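Local coordinates for protein MgGH51 (Meripilus giganteus, PDB 6ZPV) that probably hydrolyses terminal alpha-L-arabinofuranosyl residues from arabinose-containing polysaccharides, as a fungal GH51 alpha-L-arabinofuranosidase, at residues E429-S434 against A477-L482; F451-S456 against T586-P591; D494-D499 against T507-Q512; Q579-P584 against I597-S602. All blocks are in the same frame, centred on the assembly; numbering follows the deposited sequence. Where two conformers were deposited one is given.

How the interactions relate
Interactions 1 and 3 are buried near the middle of the chain, interaction 2 is partly buried, and interaction 4 lies at the surface. Interaction 1 joins two neighbouring barrel strands, whose intervening chain holds helix 454-469; interaction 2 secures the start of that helix against a loop of the C-terminal region. Interaction 3 sets helix 507-517 against 494-499, whose Leu495 and Val496 backbones probably hydrogen-bond to Pro481 and Leu482 of interaction 1; Phe510 of this helix packs on Leu581 and Pro599 of interaction 4. Chemistry follows place: aromatic rings, with water satisfying buried hydroxyls, in interaction 1, mainly apolar side-chain contact in interaction 3, helix capping beside a loop in interaction 2, and regular antiparallel bonding at a sheet edge in interaction 4.

Interaction 1. Residues E429-S434 against A477-L482; sequences EYAAIS and ASYAPL
The ring of Tyr430 carries Tyr479 CA over one face, offset toward the rim, and a water in plane at its edge, 2.7 Å from Tyr430 OH. Over one face of the Tyr479 ring stands the methyl of Ala431, with CB 3.9 Å from the ring centroid and 24° off the normal, a CH-pi contact; Pro481 O and a second water lie in plane at that ring's edge. This water accepts from Tyr479 OH and donates to Ala432 O. Although CB of Tyr430 points away from 477-482, its CG sits between the backbone N and the carbonyl carbon (chi1 65°), and CD1 comes 3.3 Å from Ser478 O while CE1 meets Ala477 CB at 4.0 Å. Ala480 N donates to Tyr430 O over 3.1 Å; the bond from Tyr430 N to Ser478 O is weak. Glu429 lays CG on Ala480 CB at 3.9 Å and sends its carboxylate to Arg226 and Tyr402. Strands 424-432 and 474-479 are the last two of the parallel (beta/alpha)8 barrel. Alanines suit the positions pressed against rings. Between these segments one backbone bond is sound and one weak; ring packing makes up much of the rest, and water and Gln512 satisfy the buried hydroxyl of Tyr430.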
loop_
_atom_site.group_PDB
_atom_site.type_symbol
_atom_site.label_atom_id
_atom_site.label_comp_id
_atom_site.label_asym_id
_atom_site.label_seq_id
_atom_site.Cartn_x
_atom_site.Cartn_y
_atom_site.Cartn_z
ATOM N N GLU A 429 -10.530 0.953 -7.418
ATOM C CA GLU A 429 -9.293 1.059 -8.190
ATOM C C GLU A 429 -9.628 1.918 -9.410
ATOM O O GLU A 429 -10.528 1.569 -10.185
ATOM C CB GLU A 429 -8.816 -0.316 -8.722
ATOM C CG GLU A 429 -8.489 -1.315 -7.617
ATOM C CD GLU A 429 -8.111 -2.708 -8.061
ATOM O OE1 GLU A 429 -7.589 -2.863 -9.223
ATOM O OE2 GLU A 429 -8.365 -3.663 -7.295
ATOM N N TYR A 430 -8.802 2.910 -9.648
ATOM C CA TYR A 430 -8.838 3.617 -10.932
ATOM C C TYR A 430 -7.482 4.230 -11.187
ATOM O O TYR A 430 -6.781 4.629 -10.265
ATOM C CB TYR A 430 -9.966 4.676 -11.026
ATOM C CG TYR A 430 -9.862 5.852 -10.084
ATOM C CD1 TYR A 430 -10.162 5.754 -8.741
ATOM C CD2 TYR A 430 -9.428 7.088 -10.565
ATOM C CE1 TYR A 430 -10.054 6.841 -7.894
ATOM C CE2 TYR A 430 -9.305 8.167 -9.725
ATOM C CZ TYR A 430 -9.624 8.073 -8.388
ATOM O OH TYR A 430 -9.531 9.159 -7.580
ATOM N N ALA A 431 -7.166 4.382 -12.483
ATOM C CA ALA A 431 -5.987 5.113 -12.921
ATOM C C ALA A 431 -6.019 5.238 -14.438
ATOM O O ALA A 431 -6.483 4.318 -15.151
ATOM C CB ALA A 431 -4.681 4.387 -12.575
ATOM N N ALA A 432 -5.487 6.353 -14.931
ATOM C CA ALA A 432 -5.186 6.508 -16.376
ATOM C C ALA A 432 -3.808 5.916 -16.629
ATOM O O ALA A 432 -2.819 6.453 -16.156
ATOM C CB ALA A 432 -5.286 7.974 -16.757
ATOM N N ILE A 433 -3.756 4.798 -17.358
ATOM C CA ILE A 433 -2.539 3.958 -17.400
ATOM C C ILE A 433 -1.787 4.014 -18.722
ATOM O O ILE A 433 -0.649 3.542 -18.737
ATOM C CB ILE A 433 -2.827 2.507 -17.011
ATOM C CG1 ILE A 433 -3.628 1.754 -18.060
ATOM C CG2 ILE A 433 -3.491 2.471 -15.630
ATOM C CD1 ILE A 433 -3.651 0.251 -17.811
ATOM N N SER A 434 -2.411 4.473 -19.810
ATOM C CA SER A 434 -1.857 4.342 -21.147
ATOM C C SER A 434 -2.584 5.317 -22.044
ATOM O O SER A 434 -3.760 5.624 -21.783
ATOM C CB SER A 434 -2.100 2.924 -21.667
ATOM O OG SER A 434 -1.700 2.789 -23.018
ATOM N N ALA A 477 -13.273 6.366 -2.988
ATOM C CA ALA A 477 -12.539 6.274 -4.256
ATOM C C ALA A 477 -11.054 6.219 -3.956
ATOM O O ALA A 477 -10.548 7.042 -3.182
ATOM C CB ALA A 477 -12.878 7.440 -5.120
ATOM N N SER A 478 -10.343 5.306 -4.640
ATOM C CA SER A 478 -8.895 5.153 -4.474
ATOM C C SER A 478 -8.220 4.819 -5.798
ATOM O O SER A 478 -8.634 3.899 -6.533
ATOM C CB SER A 478 -8.590 4.058 -3.424
ATOM O OG SER A 478 -9.412 2.910 -3.544
ATOM N N TYR A 479 -7.131 5.534 -6.065
ATOM C CA TYR A 479 -6.213 5.229 -7.183
ATOM C C TYR A 479 -5.542 3.868 -6.950
ATOM O O TYR A 479 -5.321 3.484 -5.792
ATOM C CB TYR A 479 -5.142 6.337 -7.247
ATOM C CG TYR A 479 -4.173 6.302 -8.407
ATOM C CD1 TYR A 479 -3.086 5.461 -8.454
ATOM C CD2 TYR A 479 -4.366 7.170 -9.480
ATOM C CE1 TYR A 479 -2.184 5.449 -9.508
ATOM C CE2 TYR A 479 -3.450 7.185 -10.521
ATOM C CZ TYR A 479 -2.358 6.338 -10.553
ATOM O OH TYR A 479 -1.434 6.312 -11.585
ATOM N N ALA A 480 -5.156 3.187 -8.018
ATOM C CA ALA A 480 -4.343 1.978 -7.818
ATOM C C ALA A 480 -3.395 1.749 -8.958
ATOM O O ALA A 480 -3.755 2.062 -10.116
ATOM C CB ALA A 480 -5.214 0.765 -7.621
ATOM N N PRO A 481 -2.231 1.109 -8.720
ATOM C CA PRO A 481 -1.674 0.825 -7.404
ATOM C C PRO A 481 -1.143 2.090 -6.708
ATOM O O PRO A 481 -0.796 3.106 -7.326
ATOM C CB PRO A 481 -0.479 -0.129 -7.690
ATOM C CG PRO A 481 -0.768 -0.646 -9.061
ATOM C CD PRO A 481 -1.460 0.490 -9.797
ATOM N N LEU A 482 -1.002 1.966 -5.376
ATOM C CA LEU A 482 -0.506 3.023 -4.500
ATOM C C LEU A 482 0.996 3.197 -4.612
ATOM O O LEU A 482 1.448 4.357 -4.615
ATOM C CB LEU A 482 -0.926 2.667 -3.094
ATOM C CG LEU A 482 -0.605 3.690 -2.004
ATOM C CD1 LEU A 482 -1.270 5.024 -2.263
ATOM C CD2 LEU A 482 -0.992 3.146 -0.657
HETATM O O HOH W 1 -9.529 9.026 -4.910
HETATM O O HOH W 2 -1.899 7.999 -13.919
#

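Interaction 2. Residues F451-S456 against T586-P591; sequences FPTVQS and TASNTP. With NAG (2-acetamido-2-deoxy-beta-D-glucopyranose), chain C.
A capping box opens helix 454-469, and the loop 586-591 lies against it through Thr453, Val454 and Ala587. Thr453 OG1 accepts from Ser456 N at 3.0 Å, and Ser456 OG accepts from Thr453 N at 2.9 Å, a reciprocal pair for which small hydroxyl residues are well suited. The first turn gains another partner from the loop: Val454 N donates to Ala587 O across 3.0 Å. Thr453 CG2 rests 3.6 Å from Thr586 O. A water donates to Pro452 O and accepts from Asn589 N, tying the two backbones together. Farther along, the Phe451 ring lies beside the loop, CG anti to the carbonyl carbon (chi1 -66°), with Asn589 O over one face, Thr590 CG2 4.0 Å from CD2, and Pro591 CD 3.6 Å from CZ. An alanine at Phe451 would probably open a gap beside Thr590 and Pro591 and leave the end of the loop freer to shift. Pro591 belongs to a glycan pocket, its O standing 3.3 Å from C8 of the N-acetylglucosamine, which is hydrogen-bonded to Glu592. The arrangement is that of a capping-box helix N-terminus, with Val454 N at the start of the helix bound by a loop far away in sequence.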
loop_
_atom_site.group_PDB
_atom_site.type_symbol
_atom_site.label_atom_id
_atom_site.label_comp_id
_atom_site.label_asym_id
_atom_site.label_seq_id
_atom_site.Cartn_x
_atom_site.Cartn_y
_atom_site.Cartn_z
ATOM N N PHE A 451 5.268 6.265 -15.505
ATOM C CA PHE A 451 4.918 7.046 -14.318
ATOM C C PHE A 451 3.710 7.890 -14.699
ATOM O O PHE A 451 3.516 8.210 -15.871
ATOM C CB PHE A 451 6.089 7.971 -13.914
ATOM C CG PHE A 451 7.318 7.248 -13.443
ATOM C CD1 PHE A 451 7.375 6.742 -12.155
ATOM C CD2 PHE A 451 8.399 7.053 -14.285
ATOM C CE1 PHE A 451 8.464 6.016 -11.704
ATOM C CE2 PHE A 451 9.511 6.336 -13.863
ATOM C CZ PHE A 451 9.545 5.865 -12.540
ATOM N N PRO A 452 2.907 8.304 -13.717
ATOM C CA PRO A 452 1.827 9.234 -14.016
ATOM C C PRO A 452 2.404 10.482 -14.710
ATOM O O PRO A 452 3.547 10.888 -14.446
ATOM C CB PRO A 452 1.248 9.568 -12.640
ATOM C CG PRO A 452 1.585 8.342 -11.787
ATOM C CD PRO A 452 2.981 7.950 -12.290
ATOM N N THR A 453 1.603 11.104 -15.545
ATOM C CA THR A 453 1.962 12.322 -16.269
ATOM C C THR A 453 1.001 13.446 -15.871
ATOM O O THR A 453 -0.000 13.267 -15.170
ATOM C CB THR A 453 1.931 12.083 -17.793
ATOM O OG1 THR A 453 0.575 11.737 -18.110
ATOM C CG2 THR A 453 2.907 10.998 -18.236
ATOM N N VAL A 454 1.307 14.645 -16.338
ATOM C CA VAL A 454 0.355 15.766 -16.146
ATOM C C VAL A 454 -0.957 15.398 -16.837
ATOM O O VAL A 454 -2.055 15.612 -16.304
ATOM C CB VAL A 454 0.927 17.094 -16.583
ATOM C CG1 VAL A 454 -0.059 18.217 -16.327
ATOM C CG2 VAL A 454 2.236 17.414 -15.869
ATOM N N GLN A 455 -0.863 14.862 -18.052
ATOM C CA GLN A 455 -2.047 14.432 -18.806
ATOM C C GLN A 455 -2.887 13.445 -17.981
ATOM O O GLN A 455 -4.158 13.548 -17.926
ATOM C CB GLN A 455 -1.598 13.765 -20.143
ATOM C CG GLN A 455 -2.732 13.459 -21.144
ATOM C CD GLN A 455 -2.325 12.683 -22.375
ATOM O OE1 GLN A 455 -1.123 12.444 -22.574
ATOM N NE2 GLN A 455 -3.289 12.327 -23.199
ATOM N N SER A 456 -2.246 12.424 -17.420
ATOM C CA SER A 456 -3.037 11.369 -16.733
ATOM C C SER A 456 -3.637 11.927 -15.457
ATOM O O SER A 456 -4.820 11.663 -15.158
ATOM C CB SER A 456 -2.188 10.127 -16.494
ATOM O OG SER A 456 -1.200 10.267 -15.450
ATOM N N THR A 586 3.106 15.588 -21.156
ATOM C CA THR A 586 3.698 14.271 -20.885
ATOM C C THR A 586 4.744 14.333 -19.763
ATOM O O THR A 586 5.405 13.298 -19.521
ATOM C CB THR A 586 4.321 13.677 -22.138
ATOM O OG1 THR A 586 5.428 14.469 -22.578
ATOM C CG2 THR A 586 3.321 13.500 -23.252
ATOM N N ALA A 587 4.866 15.439 -19.039
ATOM C CA ALA A 587 5.834 15.510 -17.958
ATOM C C ALA A 587 5.445 14.578 -16.808
ATOM O O ALA A 587 4.257 14.448 -16.479
ATOM C CB ALA A 587 6.002 16.930 -17.437
ATOM N N SER A 588 6.430 14.048 -16.149
ATOM C CA SER A 588 6.343 13.093 -15.025
ATOM C C SER A 588 7.415 13.422 -13.989
ATOM O O SER A 588 8.478 13.965 -14.329
ATOM C CB SER A 588 6.627 11.629 -15.465
ATOM O OG SER A 588 5.623 10.989 -16.217
ATOM N N ASN A 589 7.179 13.017 -12.753
ATOM C CA ASN A 589 8.233 12.929 -11.730
ATOM C C ASN A 589 8.872 11.552 -11.825
ATOM O O ASN A 589 8.208 10.536 -11.851
ATOM C CB ASN A 589 7.653 13.218 -10.344
ATOM C CG ASN A 589 7.186 14.672 -10.297
ATOM O OD1 ASN A 589 7.864 15.540 -10.876
ATOM N ND2 ASN A 589 6.068 14.918 -9.604
ATOM N N THR A 590 10.205 11.539 -11.914
ATOM C CA THR A 590 10.966 10.286 -12.113
ATOM C C THR A 590 12.107 10.232 -11.145
ATOM O O THR A 590 12.422 11.190 -10.455
ATOM C CB THR A 590 11.563 10.266 -13.532
ATOM O OG1 THR A 590 12.544 11.302 -13.590
ATOM C CG2 THR A 590 10.530 10.465 -14.601
ATOM N N PRO A 591 12.795 9.067 -11.027
ATOM C CA PRO A 591 13.920 9.006 -10.094
ATOM C C PRO A 591 15.006 10.043 -10.436
ATOM O O PRO A 591 15.577 10.621 -9.492
ATOM C CB PRO A 591 14.446 7.561 -10.301
ATOM C CG PRO A 591 13.181 6.812 -10.611
ATOM C CD PRO A 591 12.400 7.724 -11.517
HETATM C C1 NAG C . 19.626 4.718 -12.107
HETATM C C2 NAG C . 20.134 6.156 -12.030
HETATM C C3 NAG C . 20.526 6.752 -13.419
HETATM C C4 NAG C . 21.510 5.824 -14.125
HETATM C C5 NAG C . 20.900 4.395 -14.080
HETATM C C6 NAG C . 21.727 3.321 -14.745
HETATM C C7 NAG C . 19.212 7.476 -10.233
HETATM C C8 NAG C . 18.081 8.435 -9.862
HETATM N N2 NAG C . 19.186 6.980 -11.459
HETATM O O3 NAG C . 21.060 8.084 -13.345
HETATM O O4 NAG C . 21.797 6.333 -15.480
HETATM O O5 NAG C . 20.568 3.919 -12.707
HETATM O O6 NAG C . 22.826 3.012 -13.860
HETATM O O7 NAG C . 20.156 7.223 -9.473
HETATM O O HOH W 3 4.568 11.735 -12.065
#

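Interaction 3. Residues D494-D499 against T507-Q512; sequences DLVSYD and TSFFAQ
Leu495 reaches from the loop just before strand 496-498 to the first turns of helix 507-517. Its CB packs beside Leu482 O, at the end of the segment that follows barrel strand 474-479. CG, placed anti to the backbone N (chi1 -159°), is the first side-chain atom to meet the helix, 3.8 Å from Phe509 CA. At the tip both methyls reach Gln512 CG, CD1 at 3.8 Å and CD2 at 4.1 Å. CD1 also settles onto the helix backbone, 3.4 Å from Phe509 N, and touches Ser508 CB at 3.7 Å. A branched, flexible leucine suits this place, since its forked end can cover residues one helical turn apart.

Val496 adds a second apolar touch: its CG2 comes 3.5 Å from Phe509 CD1, the two side chains lying oblique to each other. Phe509 also brings CB to 3.5 Å from Leu495 O, and its ring extends toward Thr216 and Glu219 of helix 211-219. The polar groups in this buried region turn elsewhere: Ser508 OG bonds to Glu460 and Gln512 NE2 to Tyr430. Ser506 OG is hydrogen-bonded to both Leu495 O and Phe509 N, and links the backbones of the two segments.

Along the chain, strand 496-498 pairs antiparallel with strand 503-505, and the helix starts directly afterward. This is a beta-hairpin running into a helix that folds back against the residues at the hairpin's start, within the chain that follows the last strand of the (beta/alpha)8 barrel.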
loop_
_atom_site.group_PDB
_atom_site.type_symbol
_atom_site.label_atom_id
_atom_site.label_comp_id
_atom_site.label_asym_id
_atom_site.label_seq_id
_atom_site.Cartn_x
_atom_site.Cartn_y
_atom_site.Cartn_z
ATOM N N ASP A 494 2.051 4.060 -11.058
ATOM C CA ASP A 494 1.776 3.941 -9.622
ATOM C C ASP A 494 1.765 5.298 -8.937
ATOM O O ASP A 494 2.458 6.216 -9.407
ATOM C CB ASP A 494 2.820 3.002 -9.009
ATOM C CG ASP A 494 2.864 1.681 -9.720
ATOM O OD1 ASP A 494 1.936 0.888 -9.587
ATOM O OD2 ASP A 494 3.890 1.480 -10.520
ATOM N N LEU A 495 1.037 5.417 -7.831
ATOM C CA LEU A 495 0.865 6.740 -7.226
ATOM C C LEU A 495 2.143 7.328 -6.591
ATOM O O LEU A 495 2.393 8.528 -6.742
ATOM C CB LEU A 495 -0.284 6.709 -6.187
ATOM C CG LEU A 495 -0.866 8.071 -5.885
ATOM C CD1 LEU A 495 -1.673 8.599 -7.061
ATOM C CD2 LEU A 495 -1.756 8.018 -4.654
ATOM N N VAL A 496 2.859 6.495 -5.871
ATOM C CA VAL A 496 4.077 6.901 -5.154
ATOM C C VAL A 496 5.152 5.877 -5.444
ATOM O O VAL A 496 4.910 4.678 -5.283
ATOM C CB VAL A 496 3.774 7.002 -3.649
ATOM C CG1 VAL A 496 5.056 7.305 -2.847
ATOM C CG2 VAL A 496 2.712 8.057 -3.367
ATOM N N SER A 497 6.347 6.349 -5.838
ATOM C CA SER A 497 7.450 5.454 -6.160
ATOM C C SER A 497 8.596 5.684 -5.198
ATOM O O SER A 497 8.639 6.717 -4.534
ATOM C CB SER A 497 7.875 5.641 -7.622
ATOM O OG SER A 497 6.764 5.499 -8.498
ATOM N N TYR A 498 9.534 4.750 -5.137
ATOM C CA TYR A 498 10.680 4.910 -4.225
ATOM C C TYR A 498 11.751 3.923 -4.617
ATOM O O TYR A 498 11.511 2.923 -5.300
ATOM C CB TYR A 498 10.268 4.669 -2.749
ATOM C CG TYR A 498 9.464 3.401 -2.576
ATOM C CD1 TYR A 498 10.057 2.170 -2.366
ATOM C CD2 TYR A 498 8.089 3.420 -2.753
ATOM C CE1 TYR A 498 9.307 1.005 -2.305
ATOM C CE2 TYR A 498 7.355 2.254 -2.747
ATOM C CZ TYR A 498 7.945 1.048 -2.524
ATOM O OH TYR A 498 7.164 -0.081 -2.543
ATOM N N ASP A 499 12.960 4.214 -4.156
ATOM C CA ASP A 499 14.023 3.198 -4.102
ATOM C C ASP A 499 14.378 2.981 -2.619
ATOM O O ASP A 499 13.587 3.329 -1.728
ATOM C CB ASP A 499 15.230 3.618 -4.960
ATOM C CG ASP A 499 15.990 4.796 -4.447
ATOM O OD1 ASP A 499 15.656 5.372 -3.390
ATOM O OD2 ASP A 499 16.976 5.127 -5.123
ATOM N N THR A 507 2.653 13.093 -10.261
ATOM C CA THR A 507 1.591 14.051 -10.626
ATOM C C THR A 507 0.208 13.621 -10.085
ATOM O O THR A 507 -0.509 14.429 -9.506
ATOM C CB THR A 507 1.550 14.210 -12.156
ATOM O OG1 THR A 507 1.365 12.897 -12.709
ATOM C CG2 THR A 507 2.816 14.844 -12.732
ATOM N N SER A 508 -0.086 12.330 -10.252
ATOM C CA SER A 508 -1.349 11.800 -9.758
ATOM C C SER A 508 -1.452 11.860 -8.232
ATOM O O SER A 508 -2.551 12.090 -7.733
ATOM C CB SER A 508 -1.566 10.368 -10.293
ATOM O OG SER A 508 -1.782 10.406 -11.688
ATOM N N PHE A 509 -0.326 11.663 -7.528
ATOM C CA PHE A 509 -0.321 11.841 -6.071
ATOM C C PHE A 509 -0.766 13.248 -5.727
ATOM O O PHE A 509 -1.599 13.445 -4.827
ATOM C CB PHE A 509 1.082 11.584 -5.518
ATOM C CG PHE A 509 1.222 11.984 -4.063
ATOM C CD1 PHE A 509 0.925 11.095 -3.059
ATOM C CD2 PHE A 509 1.640 13.269 -3.709
ATOM C CE1 PHE A 509 1.084 11.477 -1.732
ATOM C CE2 PHE A 509 1.810 13.643 -2.378
ATOM C CZ PHE A 509 1.507 12.721 -1.405
ATOM N N PHE A 510 -0.211 14.258 -6.413
ATOM C CA PHE A 510 -0.601 15.634 -6.095
ATOM C C PHE A 510 -2.067 15.885 -6.428
ATOM O O PHE A 510 -2.695 16.618 -5.677
ATOM C CB PHE A 510 0.345 16.635 -6.770
ATOM C CG PHE A 510 1.726 16.650 -6.159
ATOM C CD1 PHE A 510 1.897 16.983 -4.825
ATOM C CD2 PHE A 510 2.853 16.349 -6.910
ATOM C CE1 PHE A 510 3.168 17.021 -4.287
ATOM C CE2 PHE A 510 4.109 16.393 -6.384
ATOM C CZ PHE A 510 4.251 16.699 -5.065
ATOM N N ALA A 511 -2.602 15.317 -7.487
ATOM C CA ALA A 511 -4.049 15.461 -7.738
ATOM C C ALA A 511 -4.855 14.827 -6.607
ATOM O O ALA A 511 -5.839 15.414 -6.133
ATOM C CB ALA A 511 -4.431 14.888 -9.092
ATOM N N GLN A 512 -4.472 13.637 -6.185
ATOM C CA GLN A 512 -5.168 12.977 -5.074
ATOM C C GLN A 512 -5.097 13.838 -3.817
ATOM O O GLN A 512 -6.133 13.994 -3.124
ATOM C CB GLN A 512 -4.594 11.582 -4.785
ATOM C CG GLN A 512 -4.778 10.535 -5.878
ATOM C CD GLN A 512 -6.203 10.130 -6.023
ATOM O OE1 GLN A 512 -6.866 9.780 -5.011
ATOM N NE2 GLN A 512 -6.689 10.133 -7.274
#

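Interaction 4. Residues Q579-P584 against I597-S602; sequences QVLTGP and IVPKTS
Ile597 overlaps Leu581 crosswise, the two side chains meeting at about a right angle with Ile597 CG2 3.8 Å from Leu581 CD1. The same CG2, the branch set anti to the backbone N, lies 3.6 Å from Thr582 O, while the other branch carries CD1 to Gly583 CA at 4.1 Å and to Pro584 CD at 4.2 Å. Gly583 suits this spot because a CB there would come within 2.6 Å of Ile597 CD1. An alanine in place of Ile597 would probably open a gap beside Gly583 and leave Leu581 and Pro584 without this apolar partner.

Leu581 CD1 also touches the Pro599 ring, and its side chain continues to Phe510 of helix 507-517, as does Pro599. Beyond, the chains pair as antiparallel strands. Val580 and Lys600 form a hydrogen-bonded pair, Val580 N donating to Lys600 O and Lys600 N to Val580 O. Gln579 and Thr601, a non-hydrogen-bonded pair, lie side by side on the other face, with Gln579 CG 3.6 Å from Thr601 OG1. Where the strands part, a water accepts from Thr582 N and donates to Val598 O, bridging the widened gap.

Strand 600-605 is outermost in the seven-stranded antiparallel sheet formed mostly by the C-terminal part of the chain. Lys600 is exposed, and the end of its chain leads away from Val580, which suits a charged residue. Backbone bonds supply the directional grip of this sheet edge; where the strands part, the side chains of Leu581, Ile597 and Pro599 continue the contact by apolar packing, and the face bearing Gln579 and Leu581 lies on helix 507-517.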
loop_
_atom_site.group_PDB
_atom_site.type_symbol
_atom_site.label_atom_id
_atom_site.label_comp_id
_atom_site.label_asym_id
_atom_site.label_seq_id
_atom_site.Cartn_x
_atom_site.Cartn_y
_atom_site.Cartn_z
ATOM N N GLN A 579 -3.985 26.917 -5.433
ATOM C CA GLN A 579 -2.982 25.830 -5.554
ATOM C C GLN A 579 -3.117 25.285 -6.956
ATOM O O GLN A 579 -4.215 24.922 -7.340
ATOM C CB GLN A 579 -3.274 24.730 -4.506
ATOM C CG GLN A 579 -3.287 25.246 -3.083
ATOM C CD GLN A 579 -3.812 24.234 -2.092
ATOM O OE1 GLN A 579 -5.005 24.325 -1.583
ATOM N NE2 GLN A 579 -2.974 23.335 -1.784
ATOM N N VAL A 580 -1.999 25.205 -7.684
ATOM C CA VAL A 580 -2.031 24.798 -9.111
ATOM C C VAL A 580 -0.971 23.734 -9.360
ATOM O O VAL A 580 0.209 23.953 -9.030
ATOM C CB VAL A 580 -1.706 25.992 -10.040
ATOM C CG1 VAL A 580 -1.817 25.641 -11.508
ATOM C CG2 VAL A 580 -2.549 27.193 -9.751
ATOM N N LEU A 581 -1.379 22.657 -9.982
ATOM C CA LEU A 581 -0.525 21.595 -10.504
ATOM C C LEU A 581 -0.616 21.617 -12.036
ATOM O O LEU A 581 -1.726 21.398 -12.567
ATOM C CB LEU A 581 -0.994 20.257 -9.959
ATOM C CG LEU A 581 -0.180 19.037 -10.397
ATOM C CD1 LEU A 581 1.138 18.970 -9.633
ATOM C CD2 LEU A 581 -1.013 17.772 -10.139
ATOM N N THR A 582 0.469 21.886 -12.712
ATOM C CA THR A 582 0.439 21.969 -14.184
ATOM C C THR A 582 1.854 21.750 -14.721
ATOM O O THR A 582 2.795 21.581 -13.935
ATOM C CB THR A 582 -0.162 23.295 -14.672
ATOM O OG1 THR A 582 -0.406 23.264 -16.075
ATOM C CG2 THR A 582 0.690 24.484 -14.382
ATOM N N GLY A 583 1.981 21.628 -16.001
ATOM C CA GLY A 583 3.248 21.453 -16.688
ATOM C C GLY A 583 2.978 20.872 -18.064
ATOM O O GLY A 583 1.827 20.725 -18.484
ATOM N N PRO A 584 4.051 20.483 -18.773
ATOM C CA PRO A 584 3.877 19.868 -20.082
ATOM C C PRO A 584 3.015 18.622 -19.961
ATOM O O PRO A 584 3.150 17.844 -19.006
ATOM C CB PRO A 584 5.338 19.539 -20.503
ATOM C CG PRO A 584 6.192 20.527 -19.732
ATOM C CD PRO A 584 5.461 20.684 -18.396
ATOM N N ILE A 597 7.546 18.266 -11.419
ATOM C CA ILE A 597 6.156 18.787 -11.383
ATOM C C ILE A 597 5.646 18.783 -9.958
ATOM O O ILE A 597 5.361 17.692 -9.421
ATOM C CB ILE A 597 5.217 17.995 -12.294
ATOM C CG1 ILE A 597 5.703 17.862 -13.739
ATOM C CG2 ILE A 597 3.816 18.562 -12.244
ATOM C CD1 ILE A 597 5.824 19.147 -14.472
ATOM N N VAL A 598 5.558 19.970 -9.355
ATOM C CA VAL A 598 5.048 20.135 -7.988
ATOM C C VAL A 598 4.058 21.279 -7.966
ATOM O O VAL A 598 4.114 22.202 -8.784
ATOM C CB VAL A 598 6.202 20.345 -7.008
ATOM C CG1 VAL A 598 7.139 19.130 -7.016
ATOM C CG2 VAL A 598 6.919 21.647 -7.291
ATOM N N PRO A 599 3.099 21.241 -7.040
ATOM C CA PRO A 599 2.092 22.291 -6.996
ATOM C C PRO A 599 2.714 23.625 -6.547
ATOM O O PRO A 599 3.688 23.636 -5.780
ATOM C CB PRO A 599 1.067 21.774 -5.985
ATOM C CG PRO A 599 1.510 20.569 -5.472
ATOM C CD PRO A 599 2.831 20.160 -6.097
ATOM N N LYS A 600 2.097 24.708 -6.953
ATOM C CA LYS A 600 2.439 26.066 -6.526
ATOM C C LYS A 600 1.249 26.663 -5.817
ATOM O O LYS A 600 0.117 26.590 -6.308
ATOM C CB LYS A 600 2.844 26.907 -7.742
ATOM C CG LYS A 600 3.943 26.273 -8.617
ATOM C CD LYS A 600 5.248 25.764 -8.046
ATOM C CE LYS A 600 6.192 25.089 -9.043
ATOM N NZ LYS A 600 7.582 25.155 -8.496
ATOM N N THR A 601 1.504 27.271 -4.666
ATOM C CA THR A 601 0.499 27.905 -3.822
ATOM C C THR A 601 0.691 29.435 -3.788
ATOM O O THR A 601 1.841 29.904 -3.717
ATOM C CB THR A 601 0.446 27.334 -2.405
ATOM O OG1 THR A 601 0.246 25.902 -2.463
ATOM C CG2 THR A 601 -0.592 27.992 -1.525
ATOM N N SER A 602 -0.408 30.146 -3.851
ATOM C CA SER A 602 -0.417 31.616 -3.818
ATOM C C SER A 602 -1.696 32.108 -3.176
ATOM O O SER A 602 -2.616 31.325 -2.938
ATOM C CB SER A 602 -0.233 32.161 -5.225
ATOM O OG SER A 602 -1.297 31.756 -6.073
HETATM O O HOH W 4 2.687 22.872 -11.012
#